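Local coordinates for acetyl-CoA C-acetyltransferase (Syntrophomonas wolfei subsp. wolfei, PDB 7N7Z), which probably catalyses the thiolase reaction in which two molecules of acetyl-CoA and one of acetoacetyl-CoA with free CoA are interconverted, at residues Q90-M96 and V389-M395; G281-G286 and V298-V303. All coordinates share one frame; numbering follows the deposited sequence.

Contact 1: Q90-M96 and V389-M395; sequences QNCASGM and VGGGSAM
Cys92 and Val389 bring their CA atoms to 5.1 Å where the turn leading into the helix that starts at Ser94 meets a type II beta turn, Val389 to Gly392, that runs on into a strand. Two side-chain amides of 90-96 reach backbone carbonyls of the other segment. Asn91 ND2 gives a hydrogen bond to Gly390 O at 2.8 Å; the acceptor lies nearly in the amide plane of Asn91, but the nitrogen stands 43° out of the carbonyl plane. Gln90 repeats the pattern farther along: with CG anti to the backbone N (chi1 -165°) and an extended chain, it delivers NE2 to Ser393 O at 3.0 Å, the N-H pointing almost straight at the oxygen from above the carbonyl plane. Its other amide atom, OE1, accepts from Arg97, so the group is held at both ends and its flip is fixed. Beside the Gln90 amide the contact turns apolar. The Met395 and Met96 side chains lie alongside one another but run opposite ways, Met395 CE lying 3.5 Å from Met96 CG, while Met395 SD rests 3.9 Å from Ala93 CB. Val389 sets CG1 against Asn91 CB, 3.8 Å away. Cys92, the predicted acyl-accepting nucleophile, sits on the turn before the helix with its sulfur 4.0 Å from Gly390 N and its side chain close to that of His358. Strand 382-387 covers Cys92, Ala93 and Met96 through Leu387, helix 360-378 adds Val360 and Ile368, and Ser393 OG bonds to Ser83 O of the second subunit, so the start of helix 94-107 is joined to the turn before strand 394-400, beside the subunit interface.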
loop_
_atom_site.group_PDB
_atom_site.type_symbol
_atom_site.label_atom_id
_atom_site.label_comp_id
_atom_site.label_asym_id
_atom_site.label_seq_id
_atom_site.Cartn_x
_atom_site.Cartn_y
_atom_site.Cartn_z
ATOM N N GLN B 90 -21.126 -17.639 -4.079
ATOM C CA GLN B 90 -22.404 -17.021 -4.415
ATOM C C GLN B 90 -22.773 -16.018 -3.327
ATOM O O GLN B 90 -23.893 -15.990 -2.812
ATOM C CB GLN B 90 -23.497 -18.073 -4.603
ATOM C CG GLN B 90 -24.745 -17.550 -5.310
ATOM C CD GLN B 90 -25.631 -18.658 -5.861
ATOM O OE1 GLN B 90 -25.143 -19.680 -6.343
ATOM N NE2 GLN B 90 -26.943 -18.452 -5.801
ATOM N N ASN B 91 -21.796 -15.183 -2.965
ATOM C CA ASN B 91 -21.910 -14.230 -1.864
ATOM C C ASN B 91 -22.476 -14.908 -0.619
ATOM O O ASN B 91 -21.854 -15.829 -0.078
ATOM C CB ASN B 91 -22.755 -13.024 -2.290
ATOM C CG ASN B 91 -21.941 -11.974 -3.023
ATOM O OD1 ASN B 91 -20.757 -11.783 -2.745
ATOM N ND2 ASN B 91 -22.575 -11.284 -3.963
ATOM N N CYS B 92 -23.649 -14.476 -0.152
ATOM C CA CYS B 92 -24.162 -14.985 1.115
ATOM C C CYS B 92 -24.559 -16.453 1.016
ATOM O O CYS B 92 -24.525 -17.170 2.023
ATOM C CB CYS B 92 -25.351 -14.140 1.570
ATOM S SG CYS B 92 -25.088 -12.359 1.389
ATOM N N ALA B 93 -24.931 -16.918 -0.175
ATOM C CA ALA B 93 -25.327 -18.302 -0.386
ATOM C C ALA B 93 -24.163 -19.183 -0.821
ATOM O O ALA B 93 -24.389 -20.275 -1.357
ATOM C CB ALA B 93 -26.451 -18.379 -1.421
ATOM N N SER B 94 -22.928 -18.730 -0.603
ATOM C CA SER B 94 -21.761 -19.505 -1.007
ATOM C C SER B 94 -21.813 -20.916 -0.432
ATOM O O SER B 94 -21.648 -21.904 -1.157
ATOM C CB SER B 94 -20.491 -18.784 -0.556
ATOM O OG SER B 94 -20.094 -17.811 -1.504
ATOM N N GLY B 95 -22.051 -21.025 0.876
ATOM C CA GLY B 95 -22.090 -22.333 1.506
ATOM C C GLY B 95 -23.220 -23.206 1.002
ATOM O O GLY B 95 -23.094 -24.433 0.970
ATOM N N MET B 96 -24.335 -22.593 0.599
ATOM C CA MET B 96 -25.467 -23.357 0.087
ATOM C C MET B 96 -25.249 -23.785 -1.361
ATOM O O MET B 96 -25.789 -24.814 -1.785
ATOM C CB MET B 96 -26.749 -22.528 0.227
ATOM C CG MET B 96 -28.002 -23.198 -0.328
ATOM S SD MET B 96 -29.588 -22.783 0.456
ATOM C CE MET B 96 -29.203 -22.862 2.205
ATOM N N VAL B 389 -29.126 -13.032 -1.363
ATOM C CA VAL B 389 -27.748 -12.979 -1.838
ATOM C C VAL B 389 -27.483 -11.610 -2.445
ATOM O O VAL B 389 -28.312 -11.075 -3.187
ATOM C CB VAL B 389 -27.467 -14.090 -2.870
ATOM C CG1 VAL B 389 -26.236 -13.757 -3.700
ATOM C CG2 VAL B 389 -27.298 -15.423 -2.175
ATOM N N GLY B 390 -26.319 -11.047 -2.128
ATOM C CA GLY B 390 -25.871 -9.836 -2.783
ATOM C C GLY B 390 -25.837 -10.017 -4.286
ATOM O O GLY B 390 -25.198 -10.945 -4.790
ATOM N N GLY B 391 -26.529 -9.140 -5.012
ATOM C CA GLY B 391 -26.703 -9.260 -6.436
ATOM C C GLY B 391 -28.061 -9.800 -6.839
ATOM O O GLY B 391 -28.587 -9.409 -7.887
ATOM N N GLY B 392 -28.637 -10.692 -6.033
ATOM C CA GLY B 392 -29.989 -11.158 -6.266
ATOM C C GLY B 392 -30.158 -12.663 -6.253
ATOM O O GLY B 392 -31.173 -13.169 -5.763
ATOM N N SER B 393 -29.179 -13.393 -6.786
ATOM C CA SER B 393 -29.313 -14.837 -6.947
ATOM C C SER B 393 -29.411 -15.544 -5.600
ATOM O O SER B 393 -28.399 -15.997 -5.055
ATOM C CB SER B 393 -28.134 -15.392 -7.750
ATOM O OG SER B 393 -28.156 -14.912 -9.085
ATOM N N ALA B 394 -30.624 -15.654 -5.065
ATOM C CA ALA B 394 -30.849 -16.273 -3.769
ATOM C C ALA B 394 -31.021 -17.784 -3.911
ATOM O O ALA B 394 -31.173 -18.319 -5.011
ATOM C CB ALA B 394 -32.075 -15.661 -3.093
ATOM N N MET B 395 -31.004 -18.473 -2.772
ATOM C CA MET B 395 -31.069 -19.926 -2.751
ATOM C C MET B 395 -32.005 -20.392 -1.647
ATOM O O MET B 395 -32.277 -19.674 -0.681
ATOM C CB MET B 395 -29.682 -20.549 -2.543
ATOM C CG MET B 395 -28.878 -20.705 -3.820
ATOM S SD MET B 395 -27.308 -21.545 -3.546
ATOM C CE MET B 395 -27.790 -23.250 -3.825
#

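Contact 2: G281-G286 and V298-V303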
loop_
_atom_site.group_PDB
_atom_site.type_symbol
_atom_site.label_atom_id
_atom_site.label_comp_id
_atom_site.label_asym_id
_atom_site.label_seq_id
_atom_site.Cartn_x
_atom_site.Cartn_y
_atom_site.Cartn_z
ATOM N N GLY B 281 -34.459 -30.925 -1.748
ATOM C CA GLY B 281 -34.374 -30.004 -2.863
ATOM C C GLY B 281 -33.410 -28.886 -2.551
ATOM O O GLY B 281 -33.054 -28.648 -1.392
ATOM N N ILE B 282 -32.986 -28.200 -3.607
ATOM C CA ILE B 282 -32.040 -27.096 -3.489
ATOM C C ILE B 282 -31.945 -26.416 -4.847
ATOM O O ILE B 282 -31.811 -27.085 -5.876
ATOM C CB ILE B 282 -30.664 -27.586 -3.005
ATOM C CG1 ILE B 282 -29.719 -26.400 -2.801
ATOM C CG2 ILE B 282 -30.073 -28.579 -3.993
ATOM C CD1 ILE B 282 -28.524 -26.720 -1.928
ATOM N N CYS B 283 -32.019 -25.090 -4.867
ATOM C CA CYS B 283 -32.029 -24.363 -6.129
ATOM C C CYS B 283 -31.746 -22.895 -5.853
ATOM O O CYS B 283 -31.709 -22.453 -4.702
ATOM C CB CYS B 283 -33.366 -24.530 -6.858
ATOM S SG CYS B 283 -34.787 -23.824 -5.988
ATOM N N SER B 284 -31.544 -22.148 -6.933
ATOM C CA SER B 284 -31.360 -20.708 -6.881
ATOM C C SER B 284 -32.509 -20.015 -7.603
ATOM O O SER B 284 -33.234 -20.621 -8.396
ATOM C CB SER B 284 -30.027 -20.294 -7.516
ATOM O OG SER B 284 -28.941 -20.990 -6.930
ATOM N N GLU B 285 -32.669 -18.728 -7.308
ATOM C CA GLU B 285 -33.635 -17.888 -8.002
ATOM C C GLU B 285 -33.352 -16.432 -7.663
ATOM O O GLU B 285 -33.309 -16.060 -6.486
ATOM C CB GLU B 285 -35.069 -18.266 -7.629
ATOM C CG GLU B 285 -36.130 -17.483 -8.398
ATOM C CD GLU B 285 -36.232 -17.900 -9.857
ATOM O OE1 GLU B 285 -35.662 -18.950 -10.223
ATOM O OE2 GLU B 285 -36.880 -17.173 -10.641
ATOM N N GLY B 286 -33.158 -15.605 -8.684
ATOM C CA GLY B 286 -32.682 -14.257 -8.493
ATOM C C GLY B 286 -33.786 -13.219 -8.448
ATOM O O GLY B 286 -34.916 -13.452 -8.872
ATOM N N VAL B 298 -38.766 -15.583 -3.597
ATOM C CA VAL B 298 -38.902 -16.272 -4.869
ATOM C C VAL B 298 -38.194 -17.622 -4.873
ATOM O O VAL B 298 -38.598 -18.516 -5.626
ATOM C CB VAL B 298 -38.396 -15.390 -6.033
ATOM C CG1 VAL B 298 -39.302 -14.181 -6.218
ATOM C CG2 VAL B 298 -36.956 -14.954 -5.805
ATOM N N ALA B 299 -37.159 -17.803 -4.050
ATOM C CA ALA B 299 -36.468 -19.086 -3.992
ATOM C C ALA B 299 -37.253 -20.108 -3.178
ATOM O O ALA B 299 -37.340 -21.278 -3.565
ATOM C CB ALA B 299 -35.069 -18.901 -3.405
ATOM N N MET B 300 -37.829 -19.687 -2.052
ATOM C CA MET B 300 -38.561 -20.628 -1.209
ATOM C C MET B 300 -39.741 -21.258 -1.936
ATOM O O MET B 300 -39.870 -22.494 -1.902
ATOM C CB MET B 300 -39.009 -19.924 0.076
ATOM C CG MET B 300 -37.876 -19.618 1.037
ATOM S SD MET B 300 -38.371 -18.442 2.310
ATOM C CE MET B 300 -39.351 -19.494 3.376
ATOM N N PRO B 301 -40.624 -20.505 -2.599
ATOM C CA PRO B 301 -41.705 -21.165 -3.349
ATOM C C PRO B 301 -41.192 -22.069 -4.454
ATOM O O PRO B 301 -41.802 -23.110 -4.728
ATOM C CB PRO B 301 -42.518 -19.989 -3.914
ATOM C CG PRO B 301 -42.123 -18.800 -3.099
ATOM C CD PRO B 301 -40.704 -19.037 -2.694
ATOM N N LYS B 302 -40.080 -21.704 -5.094
ATOM C CA LYS B 302 -39.560 -22.504 -6.198
ATOM C C LYS B 302 -39.108 -23.878 -5.717
ATOM O O LYS B 302 -39.533 -24.906 -6.256
ATOM C CB LYS B 302 -38.408 -21.768 -6.880
ATOM C CG LYS B 302 -37.908 -22.447 -8.144
ATOM C CD LYS B 302 -36.924 -21.566 -8.891
ATOM C CE LYS B 302 -35.910 -22.395 -9.661
ATOM N NZ LYS B 302 -34.835 -21.553 -10.254
ATOM N N VAL B 303 -38.238 -23.916 -4.704
ATOM C CA VAL B 303 -37.739 -25.196 -4.209
ATOM C C VAL B 303 -38.892 -26.063 -3.720
ATOM O O VAL B 303 -38.883 -27.290 -3.888
ATOM C CB VAL B 303 -36.685 -24.974 -3.108
ATOM C CG1 VAL B 303 -37.317 -24.355 -1.866
ATOM C CG2 VAL B 303 -35.990 -26.284 -2.767
#
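Glu285 and Lys302 meet because both send CG anti to the backbone N (chi1 -176° and -173°), after which the glutamate bends at chi2 while the lysine runs on extended. The two chains lie roughly perpendicular, and the ammonium group ends beside two oxygens. Lys302 NZ forms a salt bridge with Glu285 OE1 at 2.7 Å, approaching nearly in line with the C-O bond, and a hydrogen bond to the backbone Ser284 O at 2.6 Å, also close to linear with the carbonyl. One nitrogen thus grips both the strand backbone and an acidic side chain, and the nearby carboxylate would be expected to stabilise its positive charge. The aliphatic part of Glu285 is used as well: CG packs on Val298 CG2 at 3.7 Å, and CB lies over Ala299 CA. Farther back along the strand, Cys283 faces the helix, and its SG rests 3.6 Å from Val303 CB and also near Lys302 CG. Val303 CG2 then reaches the backbone at Gly281 C, 3.7 Å away, where the absence of a side chain lets the valine come close. Strand 281-285 and helix 298-303 run at 140° to each other, with axes 7.5 Å apart at their nearest. Val303 also touches Ala396 and Leu398 of the adjacent strand, so this is the helix-on-sheet packing of the C-terminal half of the thiolase fold, in which layers of helix cover a mixed sheet.

Overall arrangement
Along the chain, residues 90-96 come first, at the start of helix 94-107 in the N-terminal thiolase domain. Strand 277-285 and helix 296-307 follow in the C-terminal domain, where contact 2 closes a short connection of 11 residues. Only near the C terminus does 389-395 return to 90-96, so contact 1 closes a loop of 292 residues with contact 2 nested inside it. Strands 394-400 and 277-285 are neighbours, with Ala394 O probably accepting from Glu285 N, and Met96 of the helix packs on Ile282. Contact 1 thus joins the two domains around the predicted nucleophile, whereas contact 2 packs helix 296-307 on the sheet that holds both strands; both also touch the second subunit.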